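Local atomic coordinates of aminopentol aminotransferase (PDB entry 6HBS), a protein that uses pyridoxal 5'-phosphate to deaminate aminopentol (hydrolysed fumonisin B1) to its 2-keto form, passing the amino group preferably to pyruvate. Residues 320-325 with 340-345; 359-364 with 394-399. All blocks are in the same frame, centred on the assembly; numbering follows the deposited sequence.

Interaction 1. Residues 320-325 with 340-345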
loop_
_atom_site.group_PDB
_atom_site.type_symbol
_atom_site.label_atom_id
_atom_site.label_comp_id
_atom_site.label_asym_id
_atom_site.label_seq_id
_atom_site.Cartn_x
_atom_site.Cartn_y
_atom_site.Cartn_z
ATOM N N ALA A 320 5.588 -28.512 19.109
ATOM C CA ALA A 320 6.726 -29.455 19.059
ATOM C C ALA A 320 8.034 -28.693 19.208
ATOM O O ALA A 320 8.957 -29.153 19.894
ATOM C CB ALA A 320 6.736 -30.282 17.781
ATOM N N LEU A 321 8.150 -27.559 18.512
ATOM C CA LEU A 321 9.353 -26.770 18.594
ATOM C C LEU A 321 9.525 -26.273 20.031
ATOM O O LEU A 321 10.660 -26.291 20.550
ATOM C CB LEU A 321 9.279 -25.578 17.628
ATOM C CG LEU A 321 10.431 -24.591 17.733
ATOM C CD1 LEU A 321 11.746 -25.226 17.331
ATOM C CD2 LEU A 321 10.158 -23.346 16.890
ATOM N N ARG A 322 8.440 -25.771 20.616
ATOM C CA ARG A 322 8.442 -25.202 21.994
ATOM C C ARG A 322 8.895 -26.266 23.019
ATOM O O ARG A 322 9.785 -26.006 23.838
ATOM C CB ARG A 322 7.056 -24.675 22.363
ATOM C CG ARG A 322 6.950 -24.171 23.802
ATOM C CD ARG A 322 5.767 -23.255 24.039
ATOM N NE ARG A 322 6.028 -21.984 23.366
ATOM C CZ ARG A 322 5.231 -20.926 23.444
ATOM N NH1 ARG A 322 4.077 -21.023 24.093
ATOM N NH2 ARG A 322 5.606 -19.787 22.879
ATOM N N ALA A 323 8.281 -27.450 22.959
ATOM C CA ALA A 323 8.648 -28.607 23.826
ATOM C C ALA A 323 10.125 -28.961 23.657
ATOM O O ALA A 323 10.852 -29.147 24.646
ATOM C CB ALA A 323 7.784 -29.795 23.497
ATOM N N GLY A 324 10.574 -29.045 22.393
ATOM C CA GLY A 324 11.945 -29.345 22.104
ATOM C C GLY A 324 12.913 -28.354 22.720
ATOM O O GLY A 324 13.978 -28.747 23.273
ATOM N N LEU A 325 12.604 -27.052 22.585
ATOM C CA LEU A 325 13.494 -25.992 23.064
ATOM C C LEU A 325 13.509 -25.962 24.589
ATOM O O LEU A 325 14.537 -25.700 25.185
ATOM C CB LEU A 325 13.081 -24.630 22.485
ATOM C CG LEU A 325 13.393 -24.422 20.996
ATOM C CD1 LEU A 325 12.880 -23.064 20.496
ATOM C CD2 LEU A 325 14.877 -24.533 20.738
ATOM N N GLY A 340 3.916 -16.025 24.368
ATOM C CA GLY A 340 2.847 -15.986 23.422
ATOM C C GLY A 340 2.540 -17.367 22.863
ATOM O O GLY A 340 3.134 -18.373 23.240
ATOM N N PRO A 341 1.609 -17.445 21.900
ATOM C CA PRO A 341 1.213 -18.724 21.324
ATOM C C PRO A 341 2.432 -19.402 20.680
ATOM O O PRO A 341 3.259 -18.732 20.071
ATOM C CB PRO A 341 0.177 -18.342 20.251
ATOM C CG PRO A 341 -0.178 -16.913 20.554
ATOM C CD PRO A 341 1.046 -16.292 21.187
ATOM N N ALA A 342 2.508 -20.732 20.773
ATOM C CA ALA A 342 3.633 -21.480 20.213
ATOM C C ALA A 342 3.724 -21.284 18.692
ATOM O O ALA A 342 4.819 -21.382 18.143
ATOM C CB ALA A 342 3.521 -22.953 20.537
ATOM N N GLN A 343 2.592 -21.012 18.028
ATOM C CA GLN A 343 2.567 -20.782 16.545
ATOM C C GLN A 343 3.043 -19.358 16.156
ATOM O O GLN A 343 3.204 -19.070 14.947
ATOM C CB GLN A 343 1.164 -21.070 15.989
ATOM C CG GLN A 343 0.049 -20.114 16.415
ATOM C CD GLN A 343 -0.729 -20.524 17.643
ATOM O OE1 GLN A 343 -0.164 -21.117 18.553
ATOM N NE2 GLN A 343 -2.021 -20.202 17.686
ATOM N N MET A 344 3.169 -18.436 17.124
ATOM C CA MET A 344 3.733 -17.097 16.888
ATOM C C MET A 344 4.642 -16.754 18.053
ATOM O O MET A 344 4.348 -15.832 18.808
ATOM C CB MET A 344 2.654 -16.014 16.795
ATOM C CG MET A 344 1.781 -16.157 15.599
ATOM S SD MET A 344 0.524 -14.844 15.428
ATOM C CE MET A 344 1.432 -13.323 15.664
ATOM N N PRO A 345 5.754 -17.494 18.234
ATOM C CA PRO A 345 6.504 -17.435 19.484
ATOM C C PRO A 345 7.541 -16.325 19.553
ATOM O O PRO A 345 8.151 -15.946 18.550
ATOM C CB PRO A 345 7.174 -18.833 19.533
ATOM C CG PRO A 345 7.431 -19.166 18.088
ATOM C CD PRO A 345 6.275 -18.529 17.322
#
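R322 reaches from helix 310-332 to G340 with its CG trans to the backbone N; the chain stays extended at chi2 and turns about the CG-CD bond (chi3 -71°), which brings the guanidinium over the loop 340-345. There both terminal nitrogens close end-on upon a single acceptor, the carbonyl oxygen of G340: NH1 to O is 2.9 Å, and NH2 to the same O is also 2.9 Å. The oxygen lies at the edge of the guanidinium, close to its plane. The two bonds meet the carbonyl differently, that of NH1 running almost straight on from C=O (169° at the oxygen), that of NH2 coming from above the carbonyl plane. As one atom serves two donors, neither N-H points straight at it, and both bonds are noticeably bent. One face of the guanidinium rests on A342, whose CA sits over its centre, 3.6 Å from CZ. The methyl CB of A342 touches NE at 3.9 Å, and CB of P345 meets NH2 obliquely at 3.8 Å. P341 to M344 form a type I beta turn, closed by the bond from M344 N to P341 O. The turn lies in the loop that joins strands 336-339 and 346-349, so the arginine ties the helix to the loop between the two strands that follow it. At the other end of the residue, the backbone oxygen of R322 accepts from NE2 of Q338. A leucine in place of R322 would probably leave the G340 carbonyl without these two donors and uncover the backbone of A342. With a neutral carbonyl as acceptor, the contact is a charge-assisted, forked hydrogen bond rather than a salt bridge, and the backing by A342 and the in-plane oxygen together probably restrict the tilt of the guanidinium.

Interaction 2. Residues 359-364 with 394-399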
loop_
_atom_site.group_PDB
_atom_site.type_symbol
_atom_site.label_atom_id
_atom_site.label_comp_id
_atom_site.label_asym_id
_atom_site.label_seq_id
_atom_site.Cartn_x
_atom_site.Cartn_y
_atom_site.Cartn_z
ATOM N N TYR A 359 21.175 -12.927 20.797
ATOM C CA TYR A 359 21.783 -12.544 19.539
ATOM C C TYR A 359 22.734 -13.650 19.102
ATOM O O TYR A 359 22.703 -14.140 17.934
ATOM C CB TYR A 359 22.446 -11.166 19.658
ATOM C CG TYR A 359 21.536 -10.017 19.312
ATOM C CD1 TYR A 359 20.241 -9.937 19.807
ATOM C CD2 TYR A 359 21.941 -9.031 18.426
ATOM C CE1 TYR A 359 19.406 -8.870 19.485
ATOM C CE2 TYR A 359 21.103 -7.981 18.064
ATOM C CZ TYR A 359 19.840 -7.887 18.608
ATOM O OH TYR A 359 19.010 -6.871 18.234
ATOM N N ALA A 360 23.560 -14.094 20.054
ATOM C CA ALA A 360 24.603 -15.074 19.730
ATOM C C ALA A 360 23.955 -16.414 19.332
ATOM O O ALA A 360 24.380 -17.066 18.367
ATOM C CB ALA A 360 25.552 -15.216 20.906
ATOM N N TRP A 361 22.891 -16.795 20.035
ATOM C CA TRP A 361 22.180 -18.045 19.803
ATOM C C TRP A 361 21.495 -18.012 18.431
ATOM O O TRP A 361 21.580 -18.956 17.698
ATOM C CB TRP A 361 21.153 -18.273 20.916
ATOM C CG TRP A 361 20.392 -19.550 20.794
ATOM C CD1 TRP A 361 20.850 -20.812 21.076
ATOM C CD2 TRP A 361 19.027 -19.696 20.368
ATOM N NE1 TRP A 361 19.863 -21.731 20.838
ATOM C CE2 TRP A 361 18.734 -21.077 20.392
ATOM C CE3 TRP A 361 18.038 -18.803 19.933
ATOM C CZ2 TRP A 361 17.476 -21.572 20.044
ATOM C CZ3 TRP A 361 16.794 -19.284 19.610
ATOM C CH2 TRP A 361 16.533 -20.659 19.628
ATOM N N ALA A 362 20.821 -16.895 18.121
ATOM C CA ALA A 362 20.129 -16.751 16.847
ATOM C C ALA A 362 21.153 -16.847 15.713
ATOM O O ALA A 362 20.909 -17.507 14.722
ATOM C CB ALA A 362 19.334 -15.441 16.809
ATOM N N ALA A 363 22.320 -16.212 15.882
ATOM C CA ALA A 363 23.312 -16.205 14.810
ATOM C C ALA A 363 23.855 -17.622 14.604
ATOM O O ALA A 363 24.114 -18.020 13.477
ATOM C CB ALA A 363 24.440 -15.244 15.098
ATOM N N ALA A 364 24.054 -18.352 15.711
ATOM C CA ALA A 364 24.592 -19.722 15.669
ATOM C C ALA A 364 23.579 -20.635 14.969
ATOM O O ALA A 364 23.950 -21.542 14.264
ATOM C CB ALA A 364 24.916 -20.202 17.066
ATOM N N GLU A 394 18.050 -29.977 15.799
ATOM C CA GLU A 394 19.480 -30.308 15.696
ATOM C C GLU A 394 20.314 -29.023 15.619
ATOM O O GLU A 394 21.379 -28.924 16.224
ATOM C CB GLU A 394 19.793 -31.171 14.471
ATOM C CG GLU A 394 18.870 -32.367 14.298
ATOM C CD GLU A 394 19.450 -33.754 14.530
ATOM O OE1 GLU A 394 18.970 -34.707 13.864
ATOM O OE2 GLU A 394 20.348 -33.888 15.397
ATOM N N ALA A 395 19.816 -28.021 14.879
ATOM C CA ALA A 395 20.517 -26.746 14.725
ATOM C C ALA A 395 20.536 -25.977 16.046
ATOM O O ALA A 395 21.555 -25.393 16.417
ATOM C CB ALA A 395 19.866 -25.926 13.641
ATOM N N THR A 396 19.397 -25.986 16.739
ATOM C CA THR A 396 19.261 -25.223 17.974
ATOM C C THR A 396 20.129 -25.853 19.070
ATOM O O THR A 396 20.667 -25.154 19.925
ATOM C CB THR A 396 17.804 -25.079 18.415
ATOM O OG1 THR A 396 17.179 -26.342 18.605
ATOM C CG2 THR A 396 16.999 -24.250 17.436
ATOM N N ASP A 397 20.276 -27.172 19.019
ATOM C CA ASP A 397 21.119 -27.901 19.983
ATOM C C ASP A 397 22.560 -27.422 19.840
ATOM O O ASP A 397 23.192 -27.027 20.835
ATOM C CB ASP A 397 21.017 -29.413 19.786
ATOM C CG ASP A 397 21.702 -30.161 20.924
ATOM O OD1 ASP A 397 21.135 -30.170 22.042
ATOM O OD2 ASP A 397 22.830 -30.639 20.705
ATOM N N ARG A 398 23.062 -27.425 18.589
ATOM C CA ARG A 398 24.406 -26.940 18.307
ATOM C C ARG A 398 24.554 -25.466 18.701
ATOM O O ARG A 398 25.651 -25.005 19.035
ATOM C CB ARG A 398 24.755 -27.194 16.836
ATOM C CG ARG A 398 24.915 -28.681 16.550
ATOM C CD ARG A 398 25.582 -29.029 15.239
ATOM N NE ARG A 398 24.825 -28.539 14.104
ATOM C CZ ARG A 398 23.756 -29.133 13.584
ATOM N NH1 ARG A 398 23.383 -30.321 14.036
ATOM N NH2 ARG A 398 23.059 -28.522 12.632
ATOM N N ALA A 399 23.458 -24.704 18.626
ATOM C CA ALA A 399 23.509 -23.290 18.888
ATOM C C ALA A 399 23.681 -23.048 20.389
ATOM O O ALA A 399 24.444 -22.172 20.790
ATOM C CB ALA A 399 22.275 -22.607 18.322
HETATM O O HOH W 1 23.326 -24.382 14.573
#
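T396 meets the six-membered part of the W361 indole, its CG2 3.8 Å from CZ2, one residue after A395, whose carbonyl oxygen accepts a hydrogen bond from a water 2.7 Å away; the same water donates to the oxygen of A364 at 2.9 Å, bridging two backbone carbonyls. The threonine OG1 lies between the backbone N and the carbonyl carbon (chi1 58°), with CG2 trans to that carbon; the methyl is thereby given to the tryptophan while the hydroxyl has OE1 of Q328 as its strongest partner, the oxygen of L393 being an alternative. The T396 carbonyl comes within 3.6 Å of the indole NE1, yet the pair makes no hydrogen bond, and this buried N-H has no partner anywhere in the model. Here segments 359-364 and 394-399, on helices 356-367 and 386-405, cross at 135°, midway between perpendicular and antiparallel, with their axes 8.9 Å apart: helix-helix packing in the small C-terminal domain of a fold-type I PLP enzyme. D397 turns off this interface to a salt bridge with R331 of helix 310-332. A399 closes the walk: its CB lies 3.6 Å from CD1 of W361, set obliquely to the ring, and 3.8 Å from CB of A364. Small residues on both helices allow the backbones to come close at this end, the CA atoms of A364 and A399 being 4.9 Å apart. The indole also meets F349 edge-to-face and F400 with the ring planes inclined at about 45°.

Helix 310-332 joins the two contacts. R322 points from it to the loop 340-345 in interaction 1, whereas L325, three residues further on, packs against interaction 2: its CD2 lies 3.6 Å from OG1 of T396 and 4.0 Å from CZ2 of W361. The contact centres are about 16 Å apart, on the same side of the chain's centre, and follow one another along the sequence. L321 also touches T392 and L393 of helix 386-405, so helix 386-405 borders both. Neither contact belongs to the cofactor site; in interaction 1 the side chain of P341 is about 13 Å from a bound pyridoxal phosphate.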